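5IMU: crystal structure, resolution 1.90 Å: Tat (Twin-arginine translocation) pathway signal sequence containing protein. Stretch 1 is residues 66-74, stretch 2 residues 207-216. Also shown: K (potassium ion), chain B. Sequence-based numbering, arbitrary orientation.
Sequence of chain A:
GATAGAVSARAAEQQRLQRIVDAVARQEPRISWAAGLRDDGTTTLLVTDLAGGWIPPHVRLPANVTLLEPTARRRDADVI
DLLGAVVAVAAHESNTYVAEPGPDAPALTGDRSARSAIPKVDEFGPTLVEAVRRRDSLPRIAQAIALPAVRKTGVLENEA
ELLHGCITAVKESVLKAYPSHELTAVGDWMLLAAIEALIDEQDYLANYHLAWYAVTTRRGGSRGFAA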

ATOM      1  N   THR A  66     -11.032   2.809   3.320  1.00 12.54           N
ATOM      2  CA  THR A  66     -10.287   4.045   3.499  1.00 12.53           C
ATOM      3  C   THR A  66      -8.929   3.713   4.100  1.00  9.59           C
ATOM      4  O   THR A  66      -8.812   2.783   4.905  1.00 11.77           O
ATOM      5  CB  THR A  66     -11.055   5.021   4.405  1.00 14.51           C
ATOM      6  OG1 THR A  66     -12.306   5.354   3.791  1.00 17.13           O
ATOM      7  CG2 THR A  66     -10.266   6.298   4.636  1.00 16.75           C
ATOM      8  N   LEU A  67      -7.905   4.458   3.698  1.00  9.87           N
ATOM      9  CA  LEU A  67      -6.542   4.209   4.136  1.00  9.17           C
ATOM     10  C   LEU A  67      -6.072   5.313   5.074  1.00 11.09           C
ATOM     11  O   LEU A  67      -6.601   6.428   5.075  1.00  9.58           O
ATOM     12  CB  LEU A  67      -5.597   4.115   2.932  1.00  7.86           C
ATOM     13  CG  LEU A  67      -6.002   3.124   1.839  1.00 10.14           C
ATOM     14  CD1 LEU A  67      -5.048   3.207   0.655  1.00 10.37           C
ATOM     15  CD2 LEU A  67      -6.061   1.705   2.387  1.00  7.91           C
ATOM     16  N   LEU A  68      -5.067   4.985   5.883  1.00 10.92           N
ATOM     17  CA  LEU A  68      -4.405   6.002   6.686  1.00  9.83           C
ATOM     18  C   LEU A  68      -3.734   7.021   5.777  1.00 15.32           C
ATOM     19  O   LEU A  68      -3.156   6.671   4.743  1.00 13.16           O
ATOM     20  CB  LEU A  68      -3.364   5.371   7.616  1.00  8.76           C
ATOM     21  CG  LEU A  68      -3.822   4.489   8.778  1.00 10.43           C
ATOM     22  CD1 LEU A  68      -2.616   3.838   9.439  1.00 10.99           C
ATOM     23  CD2 LEU A  68      -4.619   5.295   9.791  1.00 17.29           C
ATOM     24  N   GLU A  69      -3.818   8.289   6.159  1.00 17.75           N
ATOM     25  CA  GLU A  69      -3.175   9.330   5.381  1.00 17.70           C
ATOM     26  C   GLU A  69      -1.662   9.288   5.598  1.00 16.94           C
ATOM     27  O   GLU A  69      -1.190   8.846   6.650  1.00 18.03           O
ATOM     28  CB  GLU A  69      -3.734  10.699   5.762  1.00 18.03           C
ATOM     29  CG  GLU A  69      -5.201  10.867   5.390  1.00 27.83           C
ATOM     30  CD  GLU A  69      -5.719  12.266   5.647  1.00 43.82           C
ATOM     31  OE1 GLU A  69      -5.426  12.823   6.725  1.00 46.08           O
ATOM     32  OE2 GLU A  69      -6.417  12.811   4.766  1.00 54.24           O
ATOM     33  N   PRO A  70      -0.874   9.723   4.607  1.00 13.57           N
ATOM     34  CA  PRO A  70       0.585   9.666   4.760  1.00 16.92           C
ATOM     35  C   PRO A  70       1.104  10.678   5.768  1.00 22.26           C
ATOM     36  O   PRO A  70       1.217  11.872   5.476  1.00 26.54           O
ATOM     37  CB  PRO A  70       1.103   9.959   3.347  1.00 16.81           C
ATOM     38  CG  PRO A  70       0.020  10.748   2.711  1.00 22.37           C
ATOM     39  CD  PRO A  70      -1.271  10.230   3.282  1.00 14.50           C
ATOM     40  N   THR A  71       1.405  10.194   6.969  1.00 25.14           N
ATOM     41  CA  THR A  71       2.061  10.969   8.008  1.00 30.03           C
ATOM     42  C   THR A  71       3.037  10.040   8.714  1.00 39.35           C
ATOM     43  O   THR A  71       2.836   8.822   8.742  1.00 31.05           O
ATOM     44  CB  THR A  71       1.042  11.561   9.001  1.00 32.49           C
ATOM     45  OG1 THR A  71       0.129  12.410   8.295  1.00 35.17           O
ATOM     46  CG2 THR A  71       1.730  12.384  10.084  1.00 42.08           C
ATOM     47  N   ALA A  72       4.113  10.613   9.250  1.00 37.63           N
ATOM     48  CA  ALA A  72       5.086   9.823   9.992  1.00 44.86           C
ATOM     49  C   ALA A  72       4.422   9.146  11.185  1.00 38.59           C
ATOM     50  O   ALA A  72       3.775   9.799  12.008  1.00 42.41           O
ATOM     51  CB  ALA A  72       6.241  10.708  10.460  1.00 49.30           C
ATOM     52  N   ARG A  73       4.574   7.827  11.264  1.00 39.58           N
ATOM     53  CA  ARG A  73       4.058   7.041  12.374  1.00 43.26           C
ATOM     54  C   ARG A  73       5.172   6.164  12.919  1.00 35.45           C
ATOM     55  O   ARG A  73       6.070   5.744  12.182  1.00 44.20           O
ATOM     56  CB  ARG A  73       2.861   6.186  11.953  1.00 27.83           C
ATOM     57  CG  ARG A  73       1.611   7.007  11.736  1.00 28.26           C
ATOM     58  CD  ARG A  73       0.412   6.160  11.363  1.00 16.81           C
ATOM     59  NE  ARG A  73      -0.705   7.010  10.970  1.00 20.61           N
ATOM     60  CZ  ARG A  73      -0.901   7.461   9.735  1.00 22.43           C
ATOM     61  NH1 ARG A  73      -0.059   7.130   8.766  1.00 13.99           N
ATOM     62  NH2 ARG A  73      -1.938   8.241   9.467  1.00 17.66           N
ATOM     63  N   ARG A  74       5.106   5.893  14.220  1.00 43.31           N
ATOM     64  CA  ARG A  74       6.196   5.192  14.877  1.00 40.43           C
ATOM     65  C   ARG A  74       6.332   3.774  14.340  1.00 35.99           C
ATOM     66  O   ARG A  74       5.348   3.118  13.981  1.00 35.29           O
ATOM     67  CB  ARG A  74       6.000   5.176  16.394  1.00 44.72           C
ATOM     68  CG  ARG A  74       4.757   4.458  16.850  1.00 37.29           C
ATOM     69  CD  ARG A  74       4.827   4.092  18.324  1.00 46.80           C
ATOM     70  NE  ARG A  74       5.023   5.236  19.210  1.00 51.89           N
ATOM     71  CZ  ARG A  74       6.021   5.342  20.083  1.00 40.57           C
ATOM     72  NH1 ARG A  74       6.921   4.374  20.191  1.00 39.10           N
ATOM     73  NH2 ARG A  74       6.116   6.416  20.854  1.00 27.97           N
ATOM     74  N   ASN A 207       1.484   9.524  -7.572  1.00 11.78           N
ATOM     75  CA  ASN A 207       1.380  10.492  -6.487  1.00 13.89           C
ATOM     76  C   ASN A 207       1.278   9.793  -5.136  1.00 15.53           C
ATOM     77  O   ASN A 207       1.964  10.166  -4.176  1.00 11.04           O
ATOM     78  CB  ASN A 207       0.173  11.400  -6.729  1.00 14.49           C
ATOM     79  CG  ASN A 207       0.125  12.572  -5.775  1.00 16.93           C
ATOM     80  OD1 ASN A 207       0.921  13.504  -5.879  1.00 20.92           O
ATOM     81  ND2 ASN A 207      -0.821  12.539  -4.841  1.00 17.25           N
ATOM     82  N   TYR A 208       0.428   8.766  -5.047  1.00 13.65           N
ATOM     83  CA  TYR A 208       0.262   8.017  -3.803  1.00 11.19           C
ATOM     84  C   TYR A 208       1.592   7.460  -3.310  1.00 11.13           C
ATOM     85  O   TYR A 208       1.946   7.610  -2.135  1.00 11.12           O
ATOM     86  CB  TYR A 208      -0.757   6.892  -4.019  1.00 11.15           C
ATOM     87  CG  TYR A 208      -0.870   5.876  -2.897  1.00 10.32           C
ATOM     88  CD1 TYR A 208      -1.769   6.060  -1.850  1.00  9.44           C
ATOM     89  CD2 TYR A 208      -0.101   4.719  -2.902  1.00  9.37           C
ATOM     90  CE1 TYR A 208      -1.883   5.126  -0.831  1.00  6.87           C
ATOM     91  CE2 TYR A 208      -0.205   3.782  -1.887  1.00 10.37           C
ATOM     92  CZ  TYR A 208      -1.099   3.990  -0.854  1.00 11.23           C
ATOM     93  OH  TYR A 208      -1.210   3.061   0.157  1.00  9.53           O
ATOM     94  N   HIS A 209       2.349   6.818  -4.201  1.00  9.73           N
ATOM     95  CA  HIS A 209       3.598   6.193  -3.780  1.00  9.35           C
ATOM     96  C   HIS A 209       4.664   7.237  -3.465  1.00 12.17           C
ATOM     97  O   HIS A 209       5.463   7.053  -2.540  1.00 10.38           O
ATOM     98  CB  HIS A 209       4.086   5.225  -4.856  1.00  8.68           C
ATOM     99  CG  HIS A 209       3.239   3.998  -4.985  1.00  9.12           C
ATOM    100  ND1 HIS A 209       3.047   3.114  -3.946  1.00  9.33           N
ATOM    101  CD2 HIS A 209       2.529   3.512  -6.031  1.00  9.61           C
ATOM    102  CE1 HIS A 209       2.257   2.133  -4.346  1.00 12.33           C
ATOM    103  NE2 HIS A 209       1.929   2.351  -5.607  1.00 11.87           N
ATOM    104  N   LEU A 210       4.691   8.339  -4.217  1.00 10.10           N
ATOM    105  CA  LEU A 210       5.668   9.390  -3.947  1.00 12.17           C
ATOM    106  C   LEU A 210       5.400  10.063  -2.605  1.00 17.31           C
ATOM    107  O   LEU A 210       6.339  10.369  -1.861  1.00 10.95           O
ATOM    108  CB  LEU A 210       5.650  10.426  -5.071  1.00 12.09           C
ATOM    109  CG  LEU A 210       6.979  11.001  -5.571  1.00 26.99           C
ATOM    110  CD1 LEU A 210       6.824  12.477  -5.919  1.00 15.42           C
ATOM    111  CD2 LEU A 210       8.118  10.791  -4.581  1.00 18.32           C
ATOM    112  N   ALA A 211       4.128  10.315  -2.286  1.00 11.11           N
ATOM    113  CA  ALA A 211       3.796  10.916  -0.999  1.00 13.18           C
ATOM    114  C   ALA A 211       4.214  10.013   0.153  1.00 13.86           C
ATOM    115  O   ALA A 211       4.770  10.483   1.153  1.00 10.78           O
ATOM    116  CB  ALA A 211       2.298  11.218  -0.928  1.00 12.89           C
ATOM    117  N   TRP A 212       3.964   8.709   0.027  1.00 10.87           N
ATOM    118  CA  TRP A 212       4.361   7.785   1.081  1.00 10.29           C
ATOM    119  C   TRP A 212       5.874   7.634   1.162  1.00 15.05           C
ATOM    120  O   TRP A 212       6.410   7.373   2.245  1.00 12.33           O
ATOM    121  CB  TRP A 212       3.696   6.428   0.865  1.00  9.70           C
ATOM    122  CG  TRP A 212       2.343   6.353   1.498  1.00 13.45           C
ATOM    123  CD1 TRP A 212       1.134   6.460   0.874  1.00 10.45           C
ATOM    124  CD2 TRP A 212       2.064   6.175   2.891  1.00 13.58           C
ATOM    125  NE1 TRP A 212       0.117   6.350   1.796  1.00 11.25           N
ATOM    126  CE2 TRP A 212       0.664   6.175   3.041  1.00 13.28           C
ATOM    127  CE3 TRP A 212       2.865   6.011   4.025  1.00 12.51           C
ATOM    128  CZ2 TRP A 212       0.046   6.016   4.282  1.00 17.22           C
ATOM    129  CZ3 TRP A 212       2.251   5.854   5.256  1.00 14.51           C
ATOM    130  CH2 TRP A 212       0.857   5.858   5.376  1.00 12.90           C
ATOM    131  N   TYR A 213       6.578   7.791   0.039  1.00 11.01           N
ATOM    132  CA  TYR A 213       8.037   7.753   0.083  1.00 11.65           C
ATOM    133  C   TYR A 213       8.587   8.862   0.972  1.00 14.02           C
ATOM    134  O   TYR A 213       9.550   8.649   1.718  1.00 12.21           O
ATOM    135  CB  TYR A 213       8.617   7.865  -1.329  1.00 12.16           C
ATOM    136  CG  TYR A 213      10.132   7.923  -1.347  1.00 15.12           C
ATOM    137  CD1 TYR A 213      10.887   6.763  -1.277  1.00 12.35           C
ATOM    138  CD2 TYR A 213      10.801   9.139  -1.423  1.00 18.53           C
ATOM    139  CE1 TYR A 213      12.270   6.807  -1.285  1.00 14.07           C
ATOM    140  CE2 TYR A 213      12.184   9.195  -1.430  1.00 19.28           C
ATOM    141  CZ  TYR A 213      12.913   8.026  -1.363  1.00 18.97           C
ATOM    142  OH  TYR A 213      14.286   8.080  -1.372  1.00 18.25           O
ATOM    143  N   ALA A 214       7.981  10.051   0.911  1.00 11.69           N
ATOM    144  CA  ALA A 214       8.502  11.196   1.654  1.00 17.58           C
ATOM    145  C   ALA A 214       8.401  10.982   3.159  1.00 20.35           C
ATOM    146  O   ALA A 214       9.348  11.274   3.899  1.00 14.42           O
ATOM    147  CB  ALA A 214       7.761  12.469   1.245  1.00 16.49           C
ATOM    148  N   VAL A 215       7.258  10.484   3.636  1.00 17.64           N
ATOM    149  CA  VAL A 215       7.109  10.251   5.069  1.00 16.61           C
ATOM    150  C   VAL A 215       7.878   9.018   5.521  1.00 15.73           C
ATOM    151  O   VAL A 215       8.272   8.939   6.692  1.00 19.43           O
ATOM    152  CB  VAL A 215       5.628  10.121   5.467  1.00 25.65           C
ATOM    153  CG1 VAL A 215       4.878  11.404   5.141  1.00 29.47           C
ATOM    154  CG2 VAL A 215       4.981   8.921   4.785  1.00 15.94           C
ATOM    155  N   THR A 216       8.120   8.064   4.621  1.00 14.47           N
ATOM    156  CA  THR A 216       8.856   6.864   5.002  1.00 17.35           C
ATOM    157  C   THR A 216      10.340   7.160   5.192  1.00 22.30           C
ATOM    158  O   THR A 216      10.988   6.572   6.066  1.00 21.09           O
ATOM    159  CB  THR A 216       8.654   5.773   3.952  1.00 15.29           C
ATOM    160  OG1 THR A 216       7.252   5.560   3.755  1.00 14.19           O
ATOM    161  CG2 THR A 216       9.291   4.468   4.405  1.00 18.07           C
TER
HETATM  162  K     K B 501     -14.517   3.664   3.976  1.00 38.26           K
HETATM  163  O   HOH W   1      -2.726   6.632   2.152  1.00 14.06           O
HETATM  164  O   HOH W   2     -16.712   5.499   3.208  1.00 28.66           O

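Packing of an extended segment (66-74) against a helix (207-216) more than 130 residues away in sequence. Stretch 1 leaves a weakly bonded strand near Leu67 and continues as loop; the nearest CA pairs are Pro70 CA to Trp212 CA, 5.6 Å, and Ala72 CA to Val215 CA, 5.3 Å. No direct hydrogen bond joins the two, so the fit rests on shape, on apolar contact and on one water.

Pro70 is the main bump. Pro70 CA sits over one face of the Trp212 indole, 3.8 Å from the centroid of the six-membered ring and 14° off the ring normal, a CH-pi contact in which a polarized C-H meets the electron-rich face. The hollow that receives the proline is floored by this ring, Pro70 CB lying 3.8 Å from Trp212 CE2, and walled by Val215 and Ala211, with Pro70 CB 4.3 Å from Val215 CG2 and Pro70 CG 4.3 Å from Ala211 CB. Val215 in turn presses its CG1 against the loop backbone, 3.7 Å from Pro70 O and 4.0 Å from Thr71 CA.

The edge of the indole meets polar backbone. Leu68 O lies near the ring plane, 3.3 Å from Trp212 CZ2, and water 1 bridges the same carbonyl to the indole nitrogen, donating to Leu68 O (2.6 Å) and accepting from Trp212 NE1 (2.9 Å). Arg73 folds back on its own loop: NH1 and NH2 both donate to Glu69 O, at 2.9 and 3.0 Å, and Arg73 NH1 lies 3.7 Å from Trp212 CH2. Before the loop, the CA-to-CB bond of Leu67 is directed toward the helix, and its CD1 rests 4.0 Å from Tyr208 CE1. Thr66, out of reach of the helix, instead binds potassium through OG1 at 2.8 Å from K.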